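Local coordinates for protein GH3 beta-N-acetylglucosaminidase (Paenibacillaceae, PDB 6K5J) that probably hydrolyses terminal beta-linked N-acetylglucosamine residues as a family 3 glycoside hydrolase, at residues G101-G106 with T526-L531; R485-I490 with A501-T506. All blocks are in the same frame, centred on the assembly; numbering follows the deposited sequence.

Contact 1. Residues G101-G106 with T526-L531; sequences GNMALG and TLPAPL
Met103 and Pro528 make the closest apolar contact between helix 102-108 and the loop 526-531, with the methionine CG lying 3.5 Å from CG of the proline ring. The two side chains cross at about a right angle, and it is the CG methylene of the methionine that meets the proline ring. The far end of Met103 reaches another residue: its CE methyl group lies 3.9 Å from CB of Ala529. Torsions explain this reach. CG stands anti to the backbone N (chi1 -166°), and a bend at the sulphur (chi3 -72°) turns CE toward the alanine. One flexible side chain thereby touches two successive residues of the loop.

Pro528 also presses on the helix backbone. Pro528 CB sits 3.7 Å from Gly106 C, the carbonyl carbon of a residue whose lack of a side chain lets the ring come this near. The polar part of the interface is handled by a single water, which donates to a carbonyl oxygen on each side, Gly106 O at 2.8 Å and Thr526 O at 3.1 Å. It thus joins two carbonyl oxygens that cannot bond to each other directly.

Further out, backbone hydrogen bonds fix the two partners: Met103 is paired with Val151, Thr526 with Ala107 and Pro528 with Gly156. Met103 and Pro528 also both lie against Tyr503, in the loop between strand 499-501 and helix 507-517. The helix starts just after Gly101, its N-cap residue, and belongs to the family 3 N-terminal domain, of the TIM-barrel clan. The arrangement is interdomain packing, in which the C-terminal tail, arriving from the alpha/beta domain, is laid against a short helix of the family 3 N-terminal domain.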
loop_
_atom_site.group_PDB
_atom_site.type_symbol
_atom_site.label_atom_id
_atom_site.label_comp_id
_atom_site.label_asym_id
_atom_site.label_seq_id
_atom_site.Cartn_x
_atom_site.Cartn_y
_atom_site.Cartn_z
ATOM N N GLY A 101 9.190 0.432 -0.889
ATOM C CA GLY A 101 8.019 -0.144 -0.268
ATOM C C GLY A 101 8.389 -1.226 0.730
ATOM O O GLY A 101 9.555 -1.518 0.975
ATOM N N ASN A 102 7.352 -1.844 1.292
ATOM C CA ASN A 102 7.535 -2.638 2.503
ATOM C C ASN A 102 8.468 -3.820 2.272
ATOM O O ASN A 102 9.430 -4.008 3.020
ATOM C CB ASN A 102 6.180 -3.097 3.039
ATOM C CG ASN A 102 5.508 -2.027 3.872
ATOM O OD1 ASN A 102 5.882 -0.845 3.809
ATOM N ND2 ASN A 102 4.531 -2.432 4.673
ATOM N N MET A 103 8.211 -4.636 1.248
ATOM C CA MET A 103 9.042 -5.830 1.144
ATOM C C MET A 103 10.469 -5.485 0.723
ATOM O O MET A 103 11.409 -6.180 1.120
ATOM C CB MET A 103 8.430 -6.867 0.197
ATOM C CG MET A 103 9.127 -8.240 0.353
ATOM S SD MET A 103 8.263 -9.623 -0.427
ATOM C CE MET A 103 6.866 -9.785 0.701
ATOM N N ALA A 104 10.661 -4.400 -0.033
ATOM C CA ALA A 104 12.020 -3.921 -0.280
ATOM C C ALA A 104 12.706 -3.547 1.031
ATOM O O ALA A 104 13.878 -3.888 1.256
ATOM C CB ALA A 104 11.988 -2.728 -1.241
ATOM N N LEU A 105 11.979 -2.880 1.930
ATOM C CA LEU A 105 12.548 -2.540 3.232
ATOM C C LEU A 105 12.815 -3.794 4.061
ATOM O O LEU A 105 13.821 -3.869 4.775
ATOM C CB LEU A 105 11.607 -1.589 3.985
ATOM C CG LEU A 105 11.552 -0.140 3.467
ATOM C CD1 LEU A 105 10.295 0.588 3.976
ATOM C CD2 LEU A 105 12.819 0.616 3.876
ATOM N N GLY A 106 11.916 -4.779 3.988
ATOM C CA GLY A 106 12.121 -6.024 4.721
ATOM C C GLY A 106 13.377 -6.762 4.294
ATOM O O GLY A 106 14.097 -7.317 5.132
ATOM N N THR A 526 18.295 -9.902 1.924
ATOM C CA THR A 526 17.909 -11.243 2.346
ATOM C C THR A 526 16.426 -11.423 2.065
ATOM O O THR A 526 15.620 -10.587 2.476
ATOM C CB THR A 526 18.197 -11.438 3.840
ATOM O OG1 THR A 526 19.616 -11.490 4.046
ATOM C CG2 THR A 526 17.567 -12.727 4.352
ATOM N N LEU A 527 16.063 -12.501 1.376
ATOM C CA LEU A 527 14.660 -12.755 1.071
ATOM C C LEU A 527 13.819 -12.719 2.351
ATOM O O LEU A 527 14.060 -13.526 3.264
ATOM C CB LEU A 527 14.520 -14.114 0.393
ATOM C CG LEU A 527 13.106 -14.556 0.031
ATOM C CD1 LEU A 527 12.567 -13.733 -1.127
ATOM C CD2 LEU A 527 13.096 -16.056 -0.298
ATOM N N PRO A 528 12.864 -11.796 2.476
ATOM C CA PRO A 528 12.169 -11.608 3.756
ATOM C C PRO A 528 10.874 -12.394 3.918
ATOM O O PRO A 528 10.266 -12.314 4.991
ATOM C CB PRO A 528 11.882 -10.102 3.745
ATOM C CG PRO A 528 11.582 -9.830 2.286
ATOM C CD PRO A 528 12.520 -10.736 1.507
ATOM N N ALA A 529 10.435 -13.137 2.908
ATOM C CA ALA A 529 9.204 -13.915 2.964
ATOM C C ALA A 529 9.432 -15.237 2.255
ATOM O O ALA A 529 10.241 -15.312 1.319
ATOM C CB ALA A 529 8.022 -13.165 2.319
ATOM N N PRO A 530 8.742 -16.302 2.666
ATOM C CA PRO A 530 9.103 -17.642 2.199
ATOM C C PRO A 530 8.572 -17.954 0.807
ATOM O O PRO A 530 7.516 -17.477 0.383
ATOM C CB PRO A 530 8.464 -18.561 3.244
ATOM C CG PRO A 530 7.254 -17.789 3.723
ATOM C CD PRO A 530 7.722 -16.346 3.739
ATOM N N LEU A 531 9.320 -18.805 0.105
ATOM C CA LEU A 531 8.900 -19.261 -1.214
ATOM C C LEU A 531 7.816 -20.326 -1.139
ATOM O O LEU A 531 7.167 -20.602 -2.151
ATOM C CB LEU A 531 10.106 -19.795 -1.984
ATOM C CG LEU A 531 11.248 -18.809 -2.232
ATOM C CD1 LEU A 531 12.342 -19.467 -3.071
ATOM C CD2 LEU A 531 10.747 -17.539 -2.908
HETATM O O HOH W 1 15.053 -9.901 5.465
#

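Contact 2. Residues R485-I490 with A501-T506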
loop_
_atom_site.group_PDB
_atom_site.type_symbol
_atom_site.label_atom_id
_atom_site.label_comp_id
_atom_site.label_asym_id
_atom_site.label_seq_id
_atom_site.Cartn_x
_atom_site.Cartn_y
_atom_site.Cartn_z
ATOM N N ARG A 485 8.346 -7.114 -8.916
ATOM C CA ARG A 485 7.279 -7.088 -7.932
ATOM C C ARG A 485 7.442 -8.297 -7.009
ATOM O O ARG A 485 8.453 -8.371 -6.303
ATOM C CB ARG A 485 5.898 -7.007 -8.595
ATOM C CG ARG A 485 4.842 -6.579 -7.569
ATOM C CD ARG A 485 3.627 -5.869 -8.157
ATOM N NE ARG A 485 2.703 -5.549 -7.068
ATOM C CZ ARG A 485 1.946 -4.454 -6.993
ATOM N NH1 ARG A 485 1.970 -3.544 -7.960
ATOM N NH2 ARG A 485 1.158 -4.272 -5.940
ATOM N N ASN A 486 6.494 -9.235 -6.971
ATOM C CA ASN A 486 6.622 -10.321 -5.999
ATOM C C ASN A 486 7.864 -11.155 -6.306
ATOM O O ASN A 486 8.108 -11.500 -7.469
ATOM C CB ASN A 486 5.387 -11.230 -5.991
ATOM C CG ASN A 486 4.167 -10.561 -5.367
ATOM O OD1 ASN A 486 4.230 -9.421 -4.911
ATOM N ND2 ASN A 486 3.046 -11.271 -5.361
ATOM N N PRO A 487 8.661 -11.515 -5.291
ATOM C CA PRO A 487 9.852 -12.335 -5.542
ATOM C C PRO A 487 9.527 -13.790 -5.809
ATOM O O PRO A 487 10.426 -14.544 -6.199
ATOM C CB PRO A 487 10.657 -12.182 -4.246
ATOM C CG PRO A 487 9.584 -12.044 -3.181
ATOM C CD PRO A 487 8.496 -11.201 -3.859
ATOM N N PHE A 488 8.268 -14.193 -5.640
ATOM C CA PHE A 488 7.861 -15.585 -5.789
ATOM C C PHE A 488 7.786 -16.025 -7.246
ATOM O O PHE A 488 7.504 -17.202 -7.511
ATOM C CB PHE A 488 6.525 -15.778 -5.062
ATOM C CG PHE A 488 6.484 -15.078 -3.718
ATOM C CD1 PHE A 488 7.403 -15.409 -2.728
ATOM C CD2 PHE A 488 5.573 -14.064 -3.466
ATOM C CE1 PHE A 488 7.395 -14.754 -1.486
ATOM C CE2 PHE A 488 5.556 -13.403 -2.229
ATOM C CZ PHE A 488 6.467 -13.743 -1.248
ATOM N N ASP A 489 8.052 -15.111 -8.189
ATOM C CA ASP A 489 8.168 -15.477 -9.596
ATOM C C ASP A 489 9.106 -16.659 -9.801
ATOM O O ASP A 489 8.887 -17.485 -10.695
ATOM C CB ASP A 489 8.680 -14.282 -10.411
ATOM C CG ASP A 489 7.621 -13.236 -10.653
ATOM O OD1 ASP A 489 6.495 -13.389 -10.146
ATOM O OD2 ASP A 489 7.925 -12.245 -11.353
ATOM N N ILE A 490 10.173 -16.743 -8.996
ATOM C CA ILE A 490 11.161 -17.808 -9.168
ATOM C C ILE A 490 10.504 -19.181 -9.095
ATOM O O ILE A 490 10.999 -20.142 -9.694
ATOM C CB ILE A 490 12.290 -17.678 -8.123
ATOM C CG1 ILE A 490 13.425 -18.663 -8.410
ATOM C CG2 ILE A 490 11.761 -17.883 -6.710
ATOM C CD1 ILE A 490 14.605 -18.521 -7.468
ATOM N N ALA A 501 15.762 -10.523 -6.769
ATOM C CA ALA A 501 14.534 -9.857 -6.353
ATOM C C ALA A 501 14.829 -8.397 -6.042
ATOM O O ALA A 501 15.746 -8.093 -5.268
ATOM C CB ALA A 501 13.896 -10.542 -5.132
ATOM N N ALA A 502 14.039 -7.499 -6.629
ATOM C CA ALA A 502 14.071 -6.086 -6.275
ATOM C C ALA A 502 12.825 -5.614 -5.543
ATOM O O ALA A 502 12.838 -4.501 -4.996
ATOM C CB ALA A 502 14.271 -5.216 -7.531
ATOM N N TYR A 503 11.749 -6.402 -5.535
ATOM C CA TYR A 503 10.518 -6.177 -4.771
ATOM C C TYR A 503 9.706 -4.975 -5.246
ATOM O O TYR A 503 8.666 -4.663 -4.638
ATOM C CB TYR A 503 10.805 -6.038 -3.262
ATOM C CG TYR A 503 11.727 -7.124 -2.751
ATOM C CD1 TYR A 503 11.237 -8.391 -2.458
ATOM C CD2 TYR A 503 13.098 -6.898 -2.604
ATOM C CE1 TYR A 503 12.074 -9.399 -2.007
ATOM C CE2 TYR A 503 13.944 -7.904 -2.161
ATOM C CZ TYR A 503 13.420 -9.149 -1.855
ATOM O OH TYR A 503 14.252 -10.157 -1.408
ATOM N N GLU A 504 10.132 -4.288 -6.302
ATOM C CA GLU A 504 9.443 -3.103 -6.805
ATOM C C GLU A 504 10.195 -2.641 -8.048
ATOM O O GLU A 504 11.315 -3.088 -8.317
ATOM C CB GLU A 504 9.366 -1.981 -5.765
ATOM C CG GLU A 504 10.720 -1.541 -5.268
ATOM C CD GLU A 504 10.624 -0.640 -4.061
ATOM O OE1 GLU A 504 9.715 -0.842 -3.223
ATOM O OE2 GLU A 504 11.463 0.275 -3.960
ATOM N N ASN A 505 9.564 -1.744 -8.814
ATOM C CA ASN A 505 10.182 -1.162 -10.004
ATOM C C ASN A 505 10.436 0.336 -9.841
ATOM O O ASN A 505 10.418 1.087 -10.820
ATOM C CB ASN A 505 9.333 -1.439 -11.249
ATOM C CG ASN A 505 7.994 -0.718 -11.230
ATOM O OD1 ASN A 505 7.627 -0.092 -10.243
ATOM N ND2 ASN A 505 7.253 -0.814 -12.334
ATOM N N THR A 506 10.657 0.779 -8.604
ATOM C CA THR A 506 10.914 2.179 -8.299
ATOM C C THR A 506 12.235 2.646 -8.905
ATOM O O THR A 506 13.099 1.828 -9.231
ATOM C CB THR A 506 10.987 2.375 -6.789
ATOM O OG1 THR A 506 12.039 1.550 -6.267
ATOM C CG2 THR A 506 9.671 1.998 -6.125
HETATM O O HOH W 2 11.015 -9.121 -6.145
#
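The backbones of Arg485 and Tyr503 come together with CA atoms 4.6 Å apart, and Tyr503 takes a positive phi (68°) that carries the chain through a turn at this point. Arg485 O receives a CA-H...O contact from Tyr503 CA at 3.4 Å, and the same oxygen accepts a hydrogen bond from a water at 2.7 Å. That water in turn accepts from Tyr503 N, so it bridges two main-chain groups that are not directly bonded.

The side chains meet around Pro487. Its CB packs 3.7 Å from CB of Ala501, while its CG lies 3.8 Å from CE1 of Tyr503, the two side chains crossing at about a right angle. Ala501 CB in turn sits 3.6 Å above the tyrosine ring plane, offset toward the rim, and Pro487 CG stands at a similar height over the ring of Phe488. The tyrosine hydroxyl is hydrogen-bonded to Thr374 OG1, which ties the far end of the ring to strand 374-377. An alanine in place of Tyr503 would probably open a gap beside Pro487 and Ala501 and leave Thr374 OG1 without its hydroxyl mate.

Beyond the turn, Thr506 OG1 donates to Glu504 OE2 at 2.7 Å, approaching from above the carboxylate plane, and also caps Ala509 N at the start of helix 507-517. Arg485 directs its guanidinium elsewhere, into a salt bridge with Asp404 and a hydrogen bond to Val403 O. The two loops leave the ends of neighbouring parallel strands, 478-483 and 499-501, and such packing of loops at the C-terminal ends of adjacent parallel strands in a mainly parallel sheet is characteristic of alpha/beta domains.

In the fold
From the N terminus, the chain first passes helix 102-108 in the barrel domain, then builds the rest of that domain and the mixed sheet before returning at 526-531. Contact 1 therefore closes a very long loop. Within that span lies contact 2, a local closure with ten residues between its segments, joining the loops after strands 478-483 and 499-501. Their centres are about 9 Å apart, and they touch: Gly101 N is probably hydrogen-bonded to Glu504 OE1 at 2.7 Å, and Pro530 O packs on Phe488 CE1. Together they join the barrel domain, the loops at the C-terminal ends of two strands of the alpha/beta sheet and the C-terminal tail at one interface.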